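PDB 1LUR: aldose 1-epimerase from Caenorhabditis elegans, which probably interconverts the alpha and beta anomers of aldose sugars such as galactose, the reaction of an aldose 1-epimerase (galactose mutarotase). Local coordinates for residues S12-I17 with T24-P29; F30-A35 with R110-V115; P119-F124 with T144-D149. All blocks are in the same frame, centred on the assembly; numbering follows the deposited sequence.

The three contacts lie on the same side of the chain's centre and run in series along the sequence. Contact 1 closes the hairpin of strands 15-18 and 24-28, and contact 2, its centre about 9 Å away, takes up the turn that follows; Leu28 N to Thr33 O, at 2.9 Å, is a probable hydrogen bond joining them. Contact 3 pairs two strands of the large nine-stranded sheet, with its centre about 10 Å from that of contact 1 and 13 Å from that of contact 2. Leu27 of contact 1 packs on Tyr145, whose OH probably bonds Ala32 O of contact 2 at 2.7 Å. The small sheet thus rests on the large one.

Contact 1 of 3, residues S12-I17 with T24-P29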
loop_
_atom_site.group_PDB
_atom_site.type_symbol
_atom_site.label_atom_id
_atom_site.label_comp_id
_atom_site.label_asym_id
_atom_site.label_seq_id
_atom_site.Cartn_x
_atom_site.Cartn_y
_atom_site.Cartn_z
ATOM N N SER A 12 4.686 -20.269 10.521
ATOM C CA SER A 12 5.531 -19.744 9.450
ATOM C C SER A 12 6.734 -19.045 10.080
ATOM O O SER A 12 7.247 -19.487 11.112
ATOM C CB SER A 12 4.756 -18.741 8.589
ATOM O OG SER A 12 4.579 -17.514 9.277
ATOM N N GLY A 13 7.177 -17.952 9.465
ATOM C CA GLY A 13 8.316 -17.229 10.002
ATOM C C GLY A 13 8.785 -16.072 9.141
ATOM O O GLY A 13 8.631 -16.085 7.919
ATOM N N PHE A 14 9.358 -15.063 9.789
ATOM C CA PHE A 14 9.856 -13.892 9.084
ATOM C C PHE A 14 10.923 -14.311 8.085
ATOM O O PHE A 14 11.722 -15.206 8.353
ATOM C CB PHE A 14 10.455 -12.889 10.071
ATOM C CG PHE A 14 9.434 -12.181 10.918
ATOM C CD1 PHE A 14 8.503 -11.323 10.339
ATOM C CD2 PHE A 14 9.412 -12.361 12.299
ATOM C CE1 PHE A 14 7.563 -10.653 11.123
ATOM C CE2 PHE A 14 8.475 -11.696 13.094
ATOM C CZ PHE A 14 7.548 -10.839 12.505
ATOM N N ILE A 15 10.922 -13.669 6.925
ATOM C CA ILE A 15 11.894 -13.969 5.887
ATOM C C ILE A 15 12.668 -12.683 5.633
ATOM O O ILE A 15 12.075 -11.624 5.429
ATOM C CB ILE A 15 11.211 -14.409 4.584
ATOM C CG1 ILE A 15 10.329 -15.632 4.849
ATOM C CG2 ILE A 15 12.258 -14.722 3.527
ATOM C CD1 ILE A 15 9.577 -16.132 3.623
ATOM N N GLU A 16 13.991 -12.771 5.655
ATOM C CA GLU A 16 14.816 -11.595 5.429
ATOM C C GLU A 16 15.572 -11.594 4.110
ATOM O O GLU A 16 16.039 -12.636 3.642
ATOM C CB GLU A 16 15.818 -11.430 6.575
ATOM C CG GLU A 16 15.277 -10.686 7.786
ATOM C CD GLU A 16 16.315 -10.527 8.886
ATOM O OE1 GLU A 16 17.449 -10.083 8.590
ATOM O OE2 GLU A 16 15.994 -10.837 10.053
ATOM N N ILE A 17 15.668 -10.412 3.510
ATOM C CA ILE A 17 16.370 -10.231 2.246
ATOM C C ILE A 17 17.176 -8.957 2.426
ATOM O O ILE A 17 16.817 -8.104 3.241
ATOM C CB ILE A 17 15.419 -10.065 1.039
ATOM C CG1 ILE A 17 14.547 -8.822 1.206
ATOM C CG2 ILE A 17 14.569 -11.309 0.881
ATOM C CD1 ILE A 17 13.718 -8.509 -0.024
ATOM N N THR A 24 17.916 -3.723 4.345
ATOM C CA THR A 24 17.347 -5.018 4.679
ATOM C C THR A 24 15.823 -4.929 4.747
ATOM O O THR A 24 15.263 -3.925 5.180
ATOM C CB THR A 24 17.890 -5.532 6.042
ATOM O OG1 THR A 24 19.322 -5.585 5.996
ATOM C CG2 THR A 24 17.366 -6.929 6.344
ATOM N N ALA A 25 15.162 -5.987 4.299
ATOM C CA ALA A 25 13.708 -6.041 4.308
ATOM C C ALA A 25 13.279 -7.374 4.897
ATOM O O ALA A 25 13.843 -8.416 4.569
ATOM C CB ALA A 25 13.167 -5.902 2.892
ATOM N N THR A 26 12.291 -7.339 5.780
ATOM C CA THR A 26 11.803 -8.561 6.395
ATOM C C THR A 26 10.351 -8.761 5.972
ATOM O O THR A 26 9.511 -7.890 6.185
ATOM C CB THR A 26 11.888 -8.488 7.923
ATOM O OG1 THR A 26 13.243 -8.224 8.311
ATOM C CG2 THR A 26 11.447 -9.806 8.537
ATOM N N LEU A 27 10.072 -9.909 5.365
ATOM C CA LEU A 27 8.727 -10.227 4.905
ATOM C C LEU A 27 8.083 -11.338 5.731
ATOM O O LEU A 27 8.765 -12.079 6.440
ATOM C CB LEU A 27 8.762 -10.646 3.437
ATOM C CG LEU A 27 9.385 -9.663 2.442
ATOM C CD1 LEU A 27 8.773 -8.283 2.647
ATOM C CD2 LEU A 27 10.900 -9.604 2.633
ATOM N N LEU A 28 6.764 -11.448 5.617
ATOM C CA LEU A 28 5.999 -12.457 6.339
ATOM C C LEU A 28 4.997 -13.079 5.370
ATOM O O LEU A 28 4.221 -12.370 4.727
ATOM C CB LEU A 28 5.262 -11.807 7.515
ATOM C CG LEU A 28 4.539 -12.703 8.523
ATOM C CD1 LEU A 28 5.550 -13.592 9.251
ATOM C CD2 LEU A 28 3.795 -11.828 9.523
ATOM N N PRO A 29 5.012 -14.414 5.244
ATOM C CA PRO A 29 4.100 -15.129 4.347
ATOM C C PRO A 29 2.648 -14.729 4.572
ATOM O O PRO A 29 1.860 -14.645 3.625
ATOM C CB PRO A 29 4.353 -16.592 4.695
ATOM C CG PRO A 29 5.799 -16.594 5.078
ATOM C CD PRO A 29 5.904 -15.359 5.942
#
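Ile15 and Leu27 face each other as a hydrogen-bonded antiparallel pair, and their two backbone bonds are short: Ile15 N to Leu27 O is 2.7 Å and Leu27 N to Ile15 O is 2.6 Å. Ile17 and Ala25 repeat the arrangement with a second pair of bonds, so strands 15-17 and 24-28 make the regular ladder of a beta hairpin. The tight packing is on the face that carries these four side chains. CG1 of Ile17 sits between its own backbone N and carbonyl carbon (chi1 62°), which brings it to 3.6 Å from Ala25 CB. Beyond it, CD1 touches the same methyl and also Leu27 CD2, the isoleucine and leucine crossing at about a right angle. Ile15 reaches the other way, its CD1 meeting Pro29 CG at 4.1 Å.

On the opposite face Thr26 stands between two neighbours. Its CG2, anti to the backbone N, packs on Phe14 CB at 3.6 Å, while its OG1 lies 3.2 Å from Glu16 CG. Glu16 runs alongside Thr26, pointing the same way, and its carboxylate end belongs to the solvent side, with OE1 near nothing closer across the hairpin than the Thr24 methyl. Phe14 also presents CD1 to Leu28 CD1 at 3.9 Å. Contact thins toward Ser12, ahead of the strand, where Ser12 OG comes no closer than 4.0 Å to Leu28 CD1.

Strand 24-28 is hydrogen-bonded on its far side to strand 33-40, leaving 15-18 at the edge of this four-stranded sheet. Leu27 packs on Val122, Phe124 and Tyr145 of the large sheet, whereas Phe14 and Leu28 lie against Ile56 of helix 56-61.

Contact 2 of 3, residues F30-A35 with R110-V115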
loop_
_atom_site.group_PDB
_atom_site.type_symbol
_atom_site.label_atom_id
_atom_site.label_comp_id
_atom_site.label_asym_id
_atom_site.label_seq_id
_atom_site.Cartn_x
_atom_site.Cartn_y
_atom_site.Cartn_z
ATOM N N PHE A 30 2.296 -14.480 5.831
ATOM C CA PHE A 30 0.933 -14.088 6.158
ATOM C C PHE A 30 0.649 -12.707 5.594
ATOM O O PHE A 30 1.270 -11.717 5.988
ATOM C CB PHE A 30 0.719 -14.076 7.669
ATOM C CG PHE A 30 -0.671 -13.690 8.072
ATOM C CD1 PHE A 30 -1.745 -14.532 7.801
ATOM C CD2 PHE A 30 -0.912 -12.473 8.695
ATOM C CE1 PHE A 30 -3.044 -14.163 8.148
ATOM C CE2 PHE A 30 -2.206 -12.093 9.044
ATOM C CZ PHE A 30 -3.274 -12.941 8.770
ATOM N N GLY A 31 -0.296 -12.652 4.662
ATOM C CA GLY A 31 -0.657 -11.391 4.046
ATOM C C GLY A 31 0.449 -10.835 3.165
ATOM O O GLY A 31 0.390 -9.666 2.782
ATOM N N ALA A 32 1.442 -11.664 2.836
ATOM C CA ALA A 32 2.568 -11.235 1.994
ATOM C C ALA A 32 2.948 -9.837 2.465
ATOM O O ALA A 32 3.053 -8.896 1.673
ATOM C CB ALA A 32 2.149 -11.211 0.527
ATOM N N THR A 33 3.158 -9.735 3.772
ATOM C CA THR A 33 3.513 -8.503 4.464
ATOM C C THR A 33 4.962 -8.033 4.553
ATOM O O THR A 33 5.883 -8.829 4.726
ATOM C CB THR A 33 2.997 -8.571 5.922
ATOM O OG1 THR A 33 1.598 -8.873 5.921
ATOM C CG2 THR A 33 3.238 -7.250 6.644
ATOM N N LEU A 34 5.140 -6.718 4.458
ATOM C CA LEU A 34 6.455 -6.100 4.549
ATOM C C LEU A 34 6.520 -5.799 6.043
ATOM O O LEU A 34 5.957 -4.807 6.508
ATOM C CB LEU A 34 6.515 -4.795 3.752
ATOM C CG LEU A 34 7.800 -3.973 3.924
ATOM C CD1 LEU A 34 9.021 -4.838 3.617
ATOM C CD2 LEU A 34 7.756 -2.751 3.005
ATOM N N ALA A 35 7.185 -6.677 6.790
ATOM C CA ALA A 35 7.323 -6.531 8.238
ATOM C C ALA A 35 8.287 -5.440 8.701
ATOM O O ALA A 35 7.958 -4.647 9.584
ATOM C CB ALA A 35 7.734 -7.865 8.847
ATOM N N ARG A 110 -4.662 -13.660 4.550
ATOM C CA ARG A 110 -4.423 -15.057 4.224
ATOM C C ARG A 110 -2.945 -15.424 4.193
ATOM O O ARG A 110 -2.085 -14.569 4.014
ATOM C CB ARG A 110 -5.091 -15.387 2.894
ATOM C CG ARG A 110 -6.601 -15.165 2.941
ATOM C CD ARG A 110 -7.238 -15.527 1.636
ATOM N NE ARG A 110 -6.943 -16.910 1.289
ATOM C CZ ARG A 110 -7.177 -17.443 0.098
ATOM N NH1 ARG A 110 -7.714 -16.704 -0.865
ATOM N NH2 ARG A 110 -6.863 -18.712 -0.133
ATOM N N LYS A 111 -2.665 -16.708 4.391
ATOM C CA LYS A 111 -1.303 -17.213 4.392
ATOM C C LYS A 111 -0.868 -17.535 2.966
ATOM O O LYS A 111 -1.383 -18.464 2.340
ATOM C CB LYS A 111 -1.218 -18.470 5.265
ATOM C CG LYS A 111 -1.853 -18.309 6.646
ATOM C CD LYS A 111 -1.619 -19.535 7.528
ATOM C CE LYS A 111 -0.179 -19.593 8.008
ATOM N NZ LYS A 111 0.151 -18.387 8.822
ATOM N N TRP A 112 0.076 -16.753 2.453
ATOM C CA TRP A 112 0.581 -16.952 1.099
ATOM C C TRP A 112 1.680 -18.012 1.083
ATOM O O TRP A 112 2.364 -18.217 2.082
ATOM C CB TRP A 112 1.175 -15.654 0.559
ATOM C CG TRP A 112 0.209 -14.535 0.382
ATOM C CD1 TRP A 112 -0.621 -14.001 1.328
ATOM C CD2 TRP A 112 0.026 -13.758 -0.803
ATOM N NE1 TRP A 112 -1.310 -12.927 0.799
ATOM C CE2 TRP A 112 -0.928 -12.757 -0.506
ATOM C CE3 TRP A 112 0.579 -13.805 -2.087
ATOM C CZ2 TRP A 112 -1.337 -11.811 -1.449
ATOM C CZ3 TRP A 112 0.170 -12.860 -3.027
ATOM C CH2 TRP A 112 -0.778 -11.879 -2.699
ATOM N N GLU A 113 1.849 -18.665 -0.063
ATOM C CA GLU A 113 2.870 -19.698 -0.221
ATOM C C GLU A 113 4.180 -19.036 -0.642
ATOM O O GLU A 113 4.171 -18.025 -1.341
ATOM C CB GLU A 113 2.461 -20.693 -1.312
ATOM C CG GLU A 113 1.252 -21.545 -0.977
ATOM C CD GLU A 113 1.584 -22.654 -0.001
ATOM O OE1 GLU A 113 2.382 -23.541 -0.369
ATOM O OE2 GLU A 113 1.054 -22.640 1.131
ATOM N N VAL A 114 5.300 -19.591 -0.198
ATOM C CA VAL A 114 6.596 -19.040 -0.555
ATOM C C VAL A 114 7.009 -19.832 -1.783
ATOM O O VAL A 114 7.291 -21.024 -1.685
ATOM C CB VAL A 114 7.632 -19.254 0.554
ATOM C CG1 VAL A 114 9.011 -18.860 0.048
ATOM C CG2 VAL A 114 7.263 -18.433 1.775
ATOM N N VAL A 115 7.024 -19.185 -2.941
ATOM C CA VAL A 115 7.401 -19.876 -4.166
ATOM C C VAL A 115 8.851 -19.659 -4.576
ATOM O O VAL A 115 9.366 -20.366 -5.440
ATOM C CB VAL A 115 6.485 -19.482 -5.337
ATOM C CG1 VAL A 115 5.111 -20.100 -5.144
ATOM C CG2 VAL A 115 6.376 -17.968 -5.429
#
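Trp112 has its CG anti to the carbonyl carbon (chi1 -64°), and chi2 of 55° turns the indole so that one face meets the methyl of Ala32. Phe30 has its CG anti to the backbone N; farther out, its ring meets Lys111, with CD1 4.0 Å from Lys111 CG; that carbon lies at the edge of the phenyl ring, in its plane. The indole contact is a CH-pi interaction: Ala32 CB stands 3.6 Å from the centroid of the five-membered ring of Trp112, only 13° off the ring normal. Ala32 N lies over one face of the same ring, 3.5 Å from Trp112 CD1.

Gly31 and Ala32 both have positive phi and form the turn between strands 24-28 and 33-40, consecutive strands of the small antiparallel sheet. The turn meets the segment leading into strand 113-118, an edge strand of the large sheet. A single bridge joins Phe30 to Lys111, and beside it Gly31 N gives a 2.7 Å hydrogen bond to Arg110 O. Across the turn, Thr33 OG1, at the start of strand 33-40, donates to Phe30 O at 2.9 Å, in the plane of that carbonyl.

Trp112 NE1 bonds Leu107 O, and its ring also packs on Phe124 and Val126 of strand 121-129. The Lys111 ammonium forms a long, weak ion pair with Glu60 of helix 56-61, a residue the Phe30 side chain also touches.

Contact 3 of 3, residues P119-F124 with T144-D149; sequences PESVSF and TYTVND
Phe124 turns the edge of its ring to Tyr145: Tyr145 CD1 lies in the plane of the phenyl group, 3.9 Å from Phe124 CE1, and Tyr145 CE1 comes almost as close to the same carbon. The two side chains cross at a slant. Val122 shares this face of the sheet, lying beside Tyr145 and pointing the same way, with its CG1 4.0 Å from Tyr145 CB. The Tyr145 hydroxyl bonds Ala32 O in the turn between strands 24-28 and 33-40.

Behind the apolar groups runs regular antiparallel pairing of strands 121-124 and 144-147, neighbours in the large sheet of the beta-sandwich. Val122 and Tyr145 form the hydrogen-bonded pair, with Tyr145 N to Val122 O at 2.9 Å, and Val147 N bonds Glu120 O where the pairing begins.

The opposite face is polar. At the non-hydrogen-bonded pairs the side chains make their own cross-strand bonds, Ser123 OG to Thr144 OG1 at 2.7 Å and Ser121 OG to Thr146 OG1 at 2.8 Å. The two serines reach their partners differently: Ser121 OG is anti to its backbone N (chi1 180°), while Ser123 OG sits beside its own (chi1 -62°). The methyl of Thr144 is near both, with CG2 3.3 Å from Ser123 OG and 3.4 Å from Ser121 OG.

Each serine hydroxyl thus finds its threonine partner within the strand pair, and these bonds ask nothing of the small sheet, whereas the face of Val122, Phe124 and Tyr145 offers that sheet a hydrocarbon surface to pack against.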
loop_
_atom_site.group_PDB
_atom_site.type_symbol
_atom_site.label_atom_id
_atom_site.label_comp_id
_atom_site.label_asym_id
_atom_site.label_seq_id
_atom_site.Cartn_x
_atom_site.Cartn_y
_atom_site.Cartn_z
ATOM N N PRO A 119 18.750 -14.657 -1.253
ATOM C CA PRO A 119 19.333 -13.633 -0.387
ATOM C C PRO A 119 18.768 -12.218 -0.524
ATOM O O PRO A 119 18.672 -11.494 0.464
ATOM C CB PRO A 119 20.812 -13.689 -0.746
ATOM C CG PRO A 119 21.013 -15.142 -1.033
ATOM C CD PRO A 119 19.811 -15.461 -1.891
ATOM N N GLU A 120 18.394 -11.822 -1.739
ATOM C CA GLU A 120 17.856 -10.479 -1.941
ATOM C C GLU A 120 16.441 -10.410 -2.506
ATOM O O GLU A 120 15.973 -9.329 -2.877
ATOM C CB GLU A 120 18.794 -9.683 -2.853
ATOM C CG GLU A 120 18.730 -10.084 -4.316
ATOM C CD GLU A 120 18.969 -11.567 -4.531
ATOM O OE1 GLU A 120 20.088 -12.043 -4.244
ATOM O OE2 GLU A 120 18.032 -12.260 -4.984
ATOM N N SER A 121 15.752 -11.544 -2.561
ATOM C CA SER A 121 14.391 -11.550 -3.095
ATOM C C SER A 121 13.539 -12.686 -2.535
ATOM O O SER A 121 14.058 -13.708 -2.089
ATOM C CB SER A 121 14.451 -11.655 -4.624
ATOM O OG SER A 121 13.166 -11.669 -5.211
ATOM N N VAL A 122 12.223 -12.493 -2.563
ATOM C CA VAL A 122 11.280 -13.490 -2.074
ATOM C C VAL A 122 9.959 -13.297 -2.811
ATOM O O VAL A 122 9.515 -12.166 -3.014
ATOM C CB VAL A 122 11.038 -13.362 -0.541
ATOM C CG1 VAL A 122 10.465 -11.988 -0.213
ATOM C CG2 VAL A 122 10.088 -14.458 -0.068
ATOM N N SER A 123 9.348 -14.397 -3.237
ATOM C CA SER A 123 8.081 -14.325 -3.948
ATOM C C SER A 123 7.030 -15.137 -3.209
ATOM O O SER A 123 7.319 -16.212 -2.683
ATOM C CB SER A 123 8.222 -14.849 -5.376
ATOM O OG SER A 123 9.145 -14.075 -6.125
ATOM N N PHE A 124 5.812 -14.603 -3.163
ATOM C CA PHE A 124 4.692 -15.254 -2.494
ATOM C C PHE A 124 3.586 -15.465 -3.512
ATOM O O PHE A 124 3.456 -14.695 -4.461
ATOM C CB PHE A 124 4.126 -14.377 -1.375
ATOM C CG PHE A 124 5.115 -14.022 -0.308
ATOM C CD1 PHE A 124 5.646 -12.741 -0.233
ATOM C CD2 PHE A 124 5.496 -14.962 0.648
ATOM C CE1 PHE A 124 6.541 -12.395 0.778
ATOM C CE2 PHE A 124 6.390 -14.630 1.662
ATOM C CZ PHE A 124 6.913 -13.341 1.727
ATOM N N THR A 144 6.258 -10.256 -5.436
ATOM C CA THR A 144 7.687 -10.384 -5.182
ATOM C C THR A 144 8.290 -9.125 -4.586
ATOM O O THR A 144 7.934 -8.009 -4.972
ATOM C CB THR A 144 8.463 -10.707 -6.487
ATOM O OG1 THR A 144 7.937 -11.900 -7.083
ATOM C CG2 THR A 144 9.958 -10.910 -6.184
ATOM N N TYR A 145 9.180 -9.319 -3.617
ATOM C CA TYR A 145 9.864 -8.220 -2.958
ATOM C C TYR A 145 11.328 -8.465 -3.294
ATOM O O TYR A 145 11.838 -9.570 -3.079
ATOM C CB TYR A 145 9.699 -8.261 -1.444
ATOM C CG TYR A 145 8.335 -7.882 -0.934
ATOM C CD1 TYR A 145 7.363 -8.857 -0.698
ATOM C CD2 TYR A 145 8.036 -6.558 -0.610
ATOM C CE1 TYR A 145 6.131 -8.526 -0.139
ATOM C CE2 TYR A 145 6.802 -6.215 -0.050
ATOM C CZ TYR A 145 5.857 -7.208 0.187
ATOM O OH TYR A 145 4.658 -6.888 0.780
ATOM N N THR A 146 11.997 -7.448 -3.823
ATOM C CA THR A 146 13.400 -7.572 -4.184
ATOM C C THR A 146 14.166 -6.308 -3.818
ATOM O O THR A 146 13.655 -5.200 -3.964
ATOM C CB THR A 146 13.546 -7.805 -5.705
ATOM O OG1 THR A 146 12.849 -9.002 -6.080
ATOM C CG2 THR A 146 15.025 -7.924 -6.099
ATOM N N VAL A 147 15.379 -6.477 -3.308
ATOM C CA VAL A 147 16.208 -5.336 -2.939
ATOM C C VAL A 147 17.418 -5.430 -3.861
ATOM O O VAL A 147 17.856 -6.532 -4.189
ATOM C CB VAL A 147 16.679 -5.405 -1.476
ATOM C CG1 VAL A 147 15.524 -5.094 -0.539
ATOM C CG2 VAL A 147 17.257 -6.788 -1.180
ATOM N N ASN A 148 17.949 -4.290 -4.293
ATOM C CA ASN A 148 19.108 -4.312 -5.184
ATOM C C ASN A 148 20.227 -3.372 -4.749
ATOM O O ASN A 148 20.117 -2.691 -3.733
ATOM C CB ASN A 148 18.691 -3.967 -6.615
ATOM C CG ASN A 148 18.022 -2.610 -6.721
ATOM O OD1 ASN A 148 18.416 -1.650 -6.059
ATOM N ND2 ASN A 148 17.015 -2.520 -7.579
ATOM N N ASP A 149 21.299 -3.347 -5.541
ATOM C CA ASP A 149 22.468 -2.509 -5.273
ATOM C C ASP A 149 22.218 -1.016 -5.430
ATOM O O ASP A 149 23.076 -0.202 -5.098
ATOM C CB ASP A 149 23.638 -2.927 -6.176
ATOM C CG ASP A 149 23.251 -2.992 -7.643
ATOM O OD1 ASP A 149 22.722 -1.993 -8.176
ATOM O OD2 ASP A 149 23.478 -4.049 -8.269
#